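Local coordinates for protein carboxypeptidase Y inhibitor (Saccharomyces cerevisiae, PDB 1WPX) that inhibits the vacuolar serine protease carboxypeptidase Y with high specificity and potency, as a member of the phosphatidylethanolamine-binding protein family, at residues Val93-Asp98 against Trp107-His112; Cys111-Cys116 against Ile148-Pro153; Lys170-Val175 against Asn205-Val210. All blocks are in the same frame, centred on the assembly; numbering follows the deposited sequence.

Contact 1 of 3, residues Val93-Asp98 against Trp107-His112; sequences VMTDPD and WSEFCH. With SO4 (sulfate ion), chain G.
Strand 93-96 and the start of strand 110-120 run antiparallel, and backbone groups do much of the bonding between them. His112 N gives its hydrogen to Met94 O at 2.9 Å, in the carbonyl plane. Further along, Asp96 and Phe110 form a hydrogen-bonded pair: Asp96 N reaches a lone pair of Phe110 O, and Phe110 N returns the favour to Asp96 O at 2.9 Å. Glu109, at positive phi (74°), also faces Asp96, which makes a G1 beta bulge. The residue before it, Ser108, donates through OG to Pro97 O from above the carbonyl plane, at 3.1 Å.

On the face carrying Thr95 and Cys111, the Thr95 hydroxyl stands anti to its backbone N and crosses to Glu109, whose chain bends at chi2 to meet it. Thr95 OG1 donates to the anti lone pair of Glu109 OE1 at 2.5 Å and also bonds to Trp189 NE1, so it is gripped twice.

On the side of Asp96 and Phe110 lies a sulfate, probably from the crystallisation liquor, which His112 also reaches. His112 NE2 donates almost straight (165°) to sulfate O4 at 2.7 Å, while ND1 is taken by Met151 O; with both nitrogens donating, the ring is probably cationic. Sulfate O1 sits over the centre of the Phe110 ring, 3.5 Å above its plane, and Ala154 N and Tyr164 OH also bond the ion. Asp96 closes the site: OD2 is bonded to His162 ND1, and OD1 accepts from Asp98 N at 2.6 Å, an Asx turn. Asp98 in turn forms a salt bridge with Arg163. The Asp-Pro-Asp run beside a histidine and a bound anion is characteristic of the family's anion pocket; the sulfate probably marks the place where relatives hold phosphate groups.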
loop_
_atom_site.group_PDB
_atom_site.type_symbol
_atom_site.label_atom_id
_atom_site.label_comp_id
_atom_site.label_asym_id
_atom_site.label_seq_id
_atom_site.Cartn_x
_atom_site.Cartn_y
_atom_site.Cartn_z
ATOM N N VAL B 93 -3.980 9.223 -25.921
ATOM C CA VAL B 93 -2.613 9.567 -26.296
ATOM C C VAL B 93 -1.545 8.930 -25.406
ATOM O O VAL B 93 -1.785 8.655 -24.236
ATOM C CB VAL B 93 -2.415 11.105 -26.241
ATOM C CG1 VAL B 93 -0.943 11.462 -26.407
ATOM C CG2 VAL B 93 -3.240 11.768 -27.320
ATOM N N MET B 94 -0.369 8.684 -25.978
ATOM C CA MET B 94 0.761 8.158 -25.220
ATOM C C MET B 94 1.993 8.941 -25.654
ATOM O O MET B 94 2.364 8.929 -26.825
ATOM C CB MET B 94 0.996 6.671 -25.474
ATOM C CG MET B 94 2.046 6.095 -24.521
ATOM S SD MET B 94 2.451 4.354 -24.789
ATOM C CE MET B 94 4.240 4.422 -24.731
ATOM N N THR B 95 2.624 9.633 -24.716
ATOM C CA THR B 95 3.798 10.414 -25.058
ATOM C C THR B 95 4.919 10.304 -24.023
ATOM O O THR B 95 4.680 9.988 -22.856
ATOM C CB THR B 95 3.432 11.903 -25.238
ATOM O OG1 THR B 95 4.538 12.604 -25.827
ATOM C CG2 THR B 95 3.085 12.529 -23.890
ATOM N N ASP B 96 6.143 10.568 -24.480
ATOM C CA ASP B 96 7.334 10.538 -23.642
ATOM C C ASP B 96 7.954 11.936 -23.673
ATOM O O ASP B 96 8.435 12.381 -24.711
ATOM C CB ASP B 96 8.332 9.506 -24.187
ATOM C CG ASP B 96 9.664 9.519 -23.441
ATOM O OD1 ASP B 96 9.826 10.317 -22.493
ATOM O OD2 ASP B 96 10.557 8.726 -23.806
ATOM N N PRO B 97 7.940 12.653 -22.539
ATOM C CA PRO B 97 8.520 14.000 -22.512
ATOM C C PRO B 97 10.002 13.959 -22.147
ATOM O O PRO B 97 10.646 15.002 -21.985
ATOM C CB PRO B 97 7.693 14.696 -21.446
ATOM C CG PRO B 97 7.541 13.600 -20.427
ATOM C CD PRO B 97 7.250 12.355 -21.270
ATOM N N ASP B 98 10.535 12.748 -22.009
ATOM C CA ASP B 98 11.938 12.564 -21.654
ATOM C C ASP B 98 12.707 11.857 -22.771
ATOM O O ASP B 98 13.351 10.827 -22.553
ATOM C CB ASP B 98 12.044 11.770 -20.347
ATOM C CG ASP B 98 11.274 12.416 -19.214
ATOM O OD1 ASP B 98 11.393 13.648 -19.039
ATOM O OD2 ASP B 98 10.555 11.694 -18.496
ATOM N N TRP B 107 14.358 15.795 -28.664
ATOM C CA TRP B 107 13.184 15.136 -29.226
ATOM C C TRP B 107 12.026 15.106 -28.236
ATOM O O TRP B 107 11.059 14.372 -28.432
ATOM C CB TRP B 107 13.525 13.700 -29.630
ATOM C CG TRP B 107 14.785 13.582 -30.420
ATOM C CD1 TRP B 107 15.193 14.398 -31.436
ATOM C CD2 TRP B 107 15.794 12.574 -30.285
ATOM N NE1 TRP B 107 16.394 13.960 -31.942
ATOM C CE2 TRP B 107 16.786 12.842 -31.255
ATOM C CE3 TRP B 107 15.956 11.467 -29.439
ATOM C CZ2 TRP B 107 17.925 12.044 -31.403
ATOM C CZ3 TRP B 107 17.092 10.673 -29.589
ATOM C CH2 TRP B 107 18.060 10.968 -30.564
ATOM N N SER B 108 12.130 15.910 -27.180
ATOM C CA SER B 108 11.111 15.956 -26.138
ATOM C C SER B 108 9.699 15.832 -26.688
ATOM O O SER B 108 9.301 16.549 -27.615
ATOM C CB SER B 108 11.231 17.240 -25.314
ATOM O OG SER B 108 10.399 17.179 -24.158
ATOM N N GLU B 109 8.954 14.917 -26.073
ATOM C CA GLU B 109 7.591 14.599 -26.451
ATOM C C GLU B 109 7.665 13.797 -27.733
ATOM O O GLU B 109 7.542 14.326 -28.831
ATOM C CB GLU B 109 6.761 15.870 -26.627
ATOM C CG GLU B 109 6.339 16.491 -25.297
ATOM C CD GLU B 109 4.930 16.106 -24.867
ATOM O OE1 GLU B 109 4.440 15.038 -25.290
ATOM O OE2 GLU B 109 4.317 16.875 -24.093
ATOM N N PHE B 110 7.921 12.507 -27.559
ATOM C CA PHE B 110 8.006 11.557 -28.653
ATOM C C PHE B 110 6.626 10.892 -28.688
ATOM O O PHE B 110 6.166 10.327 -27.690
ATOM C CB PHE B 110 9.111 10.543 -28.353
ATOM C CG PHE B 110 9.418 9.617 -29.491
ATOM C CD1 PHE B 110 8.654 8.476 -29.705
ATOM C CD2 PHE B 110 10.491 9.872 -30.336
ATOM C CE1 PHE B 110 8.958 7.597 -30.742
ATOM C CE2 PHE B 110 10.802 9.000 -31.376
ATOM C CZ PHE B 110 10.035 7.860 -31.578
ATOM N N CYS B 111 5.962 10.983 -29.835
ATOM C CA CYS B 111 4.622 10.437 -29.997
ATOM C C CYS B 111 4.593 8.915 -30.139
ATOM O O CYS B 111 5.050 8.357 -31.137
ATOM C CB CYS B 111 3.946 11.099 -31.202
ATOM S SG CYS B 111 2.158 10.943 -31.219
ATOM N N HIS B 112 4.030 8.253 -29.137
ATOM C CA HIS B 112 3.952 6.803 -29.130
ATOM C C HIS B 112 2.610 6.243 -29.588
ATOM O O HIS B 112 2.540 5.140 -30.140
ATOM C CB HIS B 112 4.270 6.282 -27.725
ATOM C CG HIS B 112 5.734 6.224 -27.422
ATOM N ND1 HIS B 112 6.537 5.185 -27.837
ATOM C CD2 HIS B 112 6.546 7.092 -26.775
ATOM C CE1 HIS B 112 7.782 5.413 -27.457
ATOM N NE2 HIS B 112 7.814 6.564 -26.811
HETATM S S SO4 G . 11.199 6.709 -26.599
HETATM O O1 SO4 G . 11.310 6.771 -28.067
HETATM O O2 SO4 G . 10.757 5.359 -26.202
HETATM O O3 SO4 G . 12.513 7.003 -25.997
HETATM O O4 SO4 G . 10.221 7.711 -26.142
#

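Contact 2 of 3, residues Cys111-Cys116 against Ile148-Pro153; sequences CHLVEC and IEYMGP. With SO4 (sulfate ion), chain G.
Only the first residue of 148-153 is still strand: Ile148 pairs antiparallel with Val114, and the chain then leaves as a loop that follows strand 110-120 back toward His112. Opposite that loop the strand carries a classic beta bulge, His112 and Leu113 both facing Met94 on the neighbouring strand of the antiparallel sheet. In the Val114-Ile148 pair, Val114 N meets a lone pair of Ile148 O at 3.2 Å, while the return bond from Ile148 N to Val114 O is weak. The same Ile148 O also takes a CA-H contact from Leu113. At the bulge, His112 O receives a weak bond from Met151 N, supplemented by a contact with Tyr150 CA at 3.3 Å.

Met151 grips His112 through both its backbone polar atoms, its N (weakly) on the main chain and its O on the ring. His112 ND1 donates to Met151 O at 2.5 Å; the oxygen lies near the ring plane, but the donor stands 31° above the carbonyl plane. Chi1 of -80°, with CG anti to the carbonyl carbon, directs the imidazole along the loop. That ND1 bond and the NE2 bond to the sulfate fix the ring's rotation. Met151 O is thus a second-shell group that positions His112, while Ala154 N, farther along the loop, bonds the sulfate itself.

Leu113 crosses Tyr150 at about a right angle, its CB at the ring edge 4.0 Å from Tyr150 CD1, and the phenol oxygen is bonded to Ala58 O and Tyr41 OH. Val114 CB packs on Ile148 CB at 4.0 Å. Farther along the same face, Cys111 SG lies 4.0 Å from both Ile148 CG1 and Ile148 CG2. At the pocket, the bent Met151 chain sets its CE 4.0 Å from His112 CE1.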
loop_
_atom_site.group_PDB
_atom_site.type_symbol
_atom_site.label_atom_id
_atom_site.label_comp_id
_atom_site.label_asym_id
_atom_site.label_seq_id
_atom_site.Cartn_x
_atom_site.Cartn_y
_atom_site.Cartn_z
ATOM N N CYS B 111 5.962 10.983 -29.835
ATOM C CA CYS B 111 4.622 10.437 -29.997
ATOM C C CYS B 111 4.593 8.915 -30.139
ATOM O O CYS B 111 5.050 8.357 -31.137
ATOM C CB CYS B 111 3.946 11.099 -31.202
ATOM S SG CYS B 111 2.158 10.943 -31.219
ATOM N N HIS B 112 4.030 8.253 -29.137
ATOM C CA HIS B 112 3.952 6.803 -29.130
ATOM C C HIS B 112 2.610 6.243 -29.588
ATOM O O HIS B 112 2.540 5.140 -30.140
ATOM C CB HIS B 112 4.270 6.282 -27.725
ATOM C CG HIS B 112 5.734 6.224 -27.422
ATOM N ND1 HIS B 112 6.537 5.185 -27.837
ATOM C CD2 HIS B 112 6.546 7.092 -26.775
ATOM C CE1 HIS B 112 7.782 5.413 -27.457
ATOM N NE2 HIS B 112 7.814 6.564 -26.811
ATOM N N LEU B 113 1.544 7.001 -29.371
ATOM C CA LEU B 113 0.224 6.521 -29.739
ATOM C C LEU B 113 -0.804 7.636 -29.725
ATOM O O LEU B 113 -0.711 8.571 -28.924
ATOM C CB LEU B 113 -0.179 5.401 -28.772
ATOM C CG LEU B 113 -1.534 4.686 -28.801
ATOM C CD1 LEU B 113 -2.573 5.549 -28.134
ATOM C CD2 LEU B 113 -1.918 4.337 -30.228
ATOM N N VAL B 114 -1.768 7.533 -30.636
ATOM C CA VAL B 114 -2.853 8.500 -30.761
ATOM C C VAL B 114 -4.048 7.839 -31.428
ATOM O O VAL B 114 -4.070 7.673 -32.639
ATOM C CB VAL B 114 -2.456 9.723 -31.614
ATOM C CG1 VAL B 114 -3.677 10.601 -31.846
ATOM C CG2 VAL B 114 -1.388 10.525 -30.914
ATOM N N GLU B 115 -5.033 7.457 -30.623
ATOM C CA GLU B 115 -6.251 6.820 -31.114
ATOM C C GLU B 115 -7.411 7.791 -30.941
ATOM O O GLU B 115 -7.582 8.373 -29.865
ATOM C CB GLU B 115 -6.543 5.564 -30.312
ATOM C CG GLU B 115 -6.365 4.285 -31.068
ATOM C CD GLU B 115 -6.940 3.124 -30.303
ATOM O OE1 GLU B 115 -6.425 2.833 -29.201
ATOM O OE2 GLU B 115 -7.912 2.513 -30.798
ATOM N N CYS B 116 -8.220 7.955 -31.984
ATOM C CA CYS B 116 -9.340 8.881 -31.906
ATOM C C CYS B 116 -10.682 8.257 -32.244
ATOM O O CYS B 116 -10.759 7.115 -32.711
ATOM C CB CYS B 116 -9.099 10.073 -32.829
ATOM S SG CYS B 116 -7.488 10.850 -32.621
ATOM N N ILE B 148 -1.693 7.721 -35.090
ATOM C CA ILE B 148 -0.307 7.313 -34.872
ATOM C C ILE B 148 -0.271 5.927 -34.232
ATOM O O ILE B 148 -0.494 5.791 -33.030
ATOM C CB ILE B 148 0.420 8.310 -33.942
ATOM C CG1 ILE B 148 0.485 9.691 -34.604
ATOM C CG2 ILE B 148 1.808 7.798 -33.609
ATOM C CD1 ILE B 148 1.289 9.734 -35.887
ATOM N N GLU B 149 0.011 4.899 -35.029
ATOM C CA GLU B 149 0.054 3.534 -34.512
ATOM C C GLU B 149 0.932 3.408 -33.264
ATOM O O GLU B 149 1.877 4.174 -33.071
ATOM C CB GLU B 149 0.520 2.557 -35.602
ATOM C CG GLU B 149 1.891 2.846 -36.224
ATOM C CD GLU B 149 1.963 4.176 -36.988
ATOM O OE1 GLU B 149 0.972 4.549 -37.661
ATOM O OE2 GLU B 149 3.028 4.841 -36.930
ATOM N N TYR B 150 0.601 2.441 -32.413
ATOM C CA TYR B 150 1.336 2.222 -31.176
ATOM C C TYR B 150 2.776 1.768 -31.359
ATOM O O TYR B 150 3.083 0.947 -32.221
ATOM C CB TYR B 150 0.626 1.183 -30.305
ATOM C CG TYR B 150 1.340 0.902 -28.997
ATOM C CD1 TYR B 150 1.193 1.756 -27.905
ATOM C CD2 TYR B 150 2.179 -0.203 -28.856
ATOM C CE1 TYR B 150 1.864 1.518 -26.698
ATOM C CE2 TYR B 150 2.855 -0.451 -27.660
ATOM C CZ TYR B 150 2.691 0.414 -26.584
ATOM O OH TYR B 150 3.340 0.180 -25.391
ATOM N N MET B 151 3.645 2.308 -30.514
ATOM C CA MET B 151 5.055 1.954 -30.499
ATOM C C MET B 151 5.504 1.958 -29.038
ATOM O O MET B 151 5.475 2.997 -28.379
ATOM C CB MET B 151 5.879 2.957 -31.293
ATOM C CG MET B 151 7.300 2.490 -31.500
ATOM S SD MET B 151 8.294 3.640 -32.441
ATOM C CE MET B 151 9.212 4.422 -31.096
ATOM N N GLY B 152 5.906 0.791 -28.537
ATOM C CA GLY B 152 6.338 0.674 -27.156
ATOM C C GLY B 152 7.581 1.459 -26.778
ATOM O O GLY B 152 8.256 2.021 -27.641
ATOM N N PRO B 153 7.917 1.510 -25.477
ATOM C CA PRO B 153 9.095 2.242 -25.007
ATOM C C PRO B 153 10.370 1.692 -25.630
ATOM O O PRO B 153 10.512 0.476 -25.832
ATOM C CB PRO B 153 9.062 2.026 -23.495
ATOM C CG PRO B 153 7.620 1.803 -23.211
ATOM C CD PRO B 153 7.201 0.905 -24.343
HETATM S S SO4 G . 11.199 6.709 -26.599
HETATM O O1 SO4 G . 11.310 6.771 -28.067
HETATM O O2 SO4 G . 10.757 5.359 -26.202
HETATM O O3 SO4 G . 12.513 7.003 -25.997
HETATM O O4 SO4 G . 10.221 7.711 -26.142
#

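Contact 3 of 3, residues Lys170-Val175 against Asn205-Val210; sequences KQPKGV and NNLQLV
Lys170 and Gln208 both hold CG anti to the backbone N (chi1 175° and -162°) and run out extended, which sets the two side chains alongside each other on one face of the sheet. They form one antiparallel hydrogen-bonded pair, where strand 162-170 finishes and strand 208-217 begins. Asn206, at positive phi, is the C-prime residue of a Schellman motif that ends helix 198-203. Gly174, at phi 80°, allows a type II beta turn from Pro172 to Val175, closed by Val175 N on Pro172 O. Within the pair, Lys170 N donates to Gln208 O at 2.8 Å, from above the carbonyl plane. The return bond, Gln208 N to Lys170 O, is 3.0 Å long and nearly straight.

The amide tip of Gln208 meets the lysine shaft, OE1 lying 4.0 Å from Lys170 CD, and the ammonium goes on to a long, weak ion pair with Asp88. Nearer the backbone, Lys170 CB rests on Val210 CG2 at 4.1 Å. Gln171 turns the other way; its OE1 is bonded to Asp117 N and Thr91 OG1, which ties the residue before the turn to strands 110-120 and 90-96.

Pro172 adds the apolar contact at the helix end. Its CG and CD lie against the segment leaving the helix, with CD 4.0 Å from Leu207 CD2 and CG beside Asn206. An alanine here would lack CG and CD, and would probably lose the packing on Leu207 and Asn206 and some of the stiffness at the entry to the turn. Pro172 CG reaches in to 3.3 Å from Asn206 O and has Asn205 O at 4.0 Å.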
loop_
_atom_site.group_PDB
_atom_site.type_symbol
_atom_site.label_atom_id
_atom_site.label_comp_id
_atom_site.label_asym_id
_atom_site.label_seq_id
_atom_site.Cartn_x
_atom_site.Cartn_y
_atom_site.Cartn_z
ATOM N N LYS B 170 -11.532 14.257 -24.260
ATOM C CA LYS B 170 -12.895 14.216 -24.772
ATOM C C LYS B 170 -12.880 15.135 -25.987
ATOM O O LYS B 170 -12.412 16.267 -25.894
ATOM C CB LYS B 170 -13.889 14.758 -23.752
ATOM C CG LYS B 170 -15.295 14.845 -24.307
ATOM C CD LYS B 170 -16.183 15.737 -23.465
ATOM C CE LYS B 170 -17.535 15.935 -24.141
ATOM N NZ LYS B 170 -18.469 16.767 -23.323
ATOM N N GLN B 171 -13.368 14.650 -27.124
ATOM C CA GLN B 171 -13.391 15.457 -28.343
ATOM C C GLN B 171 -14.620 16.358 -28.345
ATOM O O GLN B 171 -15.625 16.030 -27.722
ATOM C CB GLN B 171 -13.419 14.547 -29.574
ATOM C CG GLN B 171 -12.253 13.574 -29.635
ATOM C CD GLN B 171 -12.354 12.579 -30.781
ATOM O OE1 GLN B 171 -11.564 11.637 -30.870
ATOM N NE2 GLN B 171 -13.323 12.786 -31.665
ATOM N N PRO B 172 -14.551 17.511 -29.038
ATOM C CA PRO B 172 -15.693 18.434 -29.099
ATOM C C PRO B 172 -16.828 17.695 -29.805
ATOM O O PRO B 172 -16.581 16.936 -30.750
ATOM C CB PRO B 172 -15.170 19.593 -29.953
ATOM C CG PRO B 172 -13.678 19.482 -29.867
ATOM C CD PRO B 172 -13.439 17.999 -29.873
ATOM N N LYS B 173 -18.066 17.913 -29.374
ATOM C CA LYS B 173 -19.186 17.214 -29.991
ATOM C C LYS B 173 -19.296 17.383 -31.512
ATOM O O LYS B 173 -19.172 18.488 -32.056
ATOM C CB LYS B 173 -20.504 17.636 -29.341
ATOM C CG LYS B 173 -21.710 16.880 -29.889
ATOM C CD LYS B 173 -22.944 17.101 -29.037
ATOM C CE LYS B 173 -24.080 16.165 -29.440
ATOM N NZ LYS B 173 -25.244 16.285 -28.508
ATOM N N GLY B 174 -19.529 16.264 -32.189
ATOM C CA GLY B 174 -19.684 16.276 -33.626
ATOM C C GLY B 174 -18.425 16.337 -34.470
ATOM O O GLY B 174 -18.494 16.119 -35.679
ATOM N N VAL B 175 -17.275 16.630 -33.879
ATOM C CA VAL B 175 -16.076 16.696 -34.700
ATOM C C VAL B 175 -15.191 15.462 -34.563
ATOM O O VAL B 175 -14.691 15.152 -33.488
ATOM C CB VAL B 175 -15.285 18.011 -34.422
ATOM C CG1 VAL B 175 -15.943 18.773 -33.299
ATOM C CG2 VAL B 175 -13.834 17.722 -34.124
ATOM N N ASN B 205 -6.654 21.852 -31.004
ATOM C CA ASN B 205 -7.748 21.011 -31.459
ATOM C C ASN B 205 -8.912 20.993 -30.477
ATOM O O ASN B 205 -9.817 20.173 -30.585
ATOM C CB ASN B 205 -7.244 19.593 -31.718
ATOM C CG ASN B 205 -6.422 19.494 -32.988
ATOM O OD1 ASN B 205 -6.935 19.712 -34.084
ATOM N ND2 ASN B 205 -5.139 19.165 -32.848
ATOM N N ASN B 206 -8.877 21.899 -29.511
ATOM C CA ASN B 206 -9.939 22.009 -28.527
ATOM C C ASN B 206 -10.307 20.719 -27.815
ATOM O O ASN B 206 -11.486 20.453 -27.599
ATOM C CB ASN B 206 -11.186 22.577 -29.196
ATOM C CG ASN B 206 -10.927 23.915 -29.854
ATOM O OD1 ASN B 206 -11.494 24.221 -30.904
ATOM N ND2 ASN B 206 -10.074 24.729 -29.233
ATOM N N LEU B 207 -9.313 19.917 -27.443
ATOM C CA LEU B 207 -9.593 18.668 -26.737
ATOM C C LEU B 207 -9.642 18.925 -25.236
ATOM O O LEU B 207 -8.920 19.770 -24.721
ATOM C CB LEU B 207 -8.527 17.617 -27.052
ATOM C CG LEU B 207 -8.284 17.308 -28.532
ATOM C CD1 LEU B 207 -7.497 16.017 -28.642
ATOM C CD2 LEU B 207 -9.603 17.181 -29.273
ATOM N N GLN B 208 -10.505 18.201 -24.537
ATOM C CA GLN B 208 -10.649 18.371 -23.097
ATOM C C GLN B 208 -10.029 17.191 -22.349
ATOM O O GLN B 208 -10.522 16.070 -22.444
ATOM C CB GLN B 208 -12.133 18.475 -22.739
ATOM C CG GLN B 208 -12.418 19.084 -21.372
ATOM C CD GLN B 208 -13.852 18.851 -20.918
ATOM O OE1 GLN B 208 -14.798 19.003 -21.692
ATOM N NE2 GLN B 208 -14.018 18.486 -19.653
ATOM N N LEU B 209 -8.951 17.448 -21.610
ATOM C CA LEU B 209 -8.271 16.407 -20.834
ATOM C C LEU B 209 -9.217 15.872 -19.762
ATOM O O LEU B 209 -9.799 16.646 -19.009
ATOM C CB LEU B 209 -7.033 16.978 -20.142
ATOM C CG LEU B 209 -5.783 16.098 -20.023
ATOM C CD1 LEU B 209 -5.019 16.482 -18.757
ATOM C CD2 LEU B 209 -6.157 14.633 -19.987
ATOM N N VAL B 210 -9.364 14.555 -19.683
ATOM C CA VAL B 210 -10.251 13.960 -18.690
ATOM C C VAL B 210 -9.528 13.076 -17.677
ATOM O O VAL B 210 -9.925 13.017 -16.515
ATOM C CB VAL B 210 -11.383 13.140 -19.375
ATOM C CG1 VAL B 210 -12.125 12.290 -18.352
ATOM C CG2 VAL B 210 -12.367 14.086 -20.037
#

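Contacts 1 and 2 are buried and share Cys111 and His112, lining one sulfate-filled pocket from two sides: strand 90-96 across strand 110-120 in the first, the loop after strand 145-148 in the second. They also touch directly, as where Met94 SD meets Tyr150 CE1 at 3.5 Å. Both have backbone bonds; contact 1 adds carboxylate and hydroxyl groups, contact 2 an imidazole-to-carbonyl bond and apolar packing. Contact 3, its centre about 20 Å from that of contact 1, belongs to the same sheet but is only partly buried, with one backbone pair, extended side chains and a proline. Cys116 CB and Gln171 OE1 bring contacts 2 and 3 into touch.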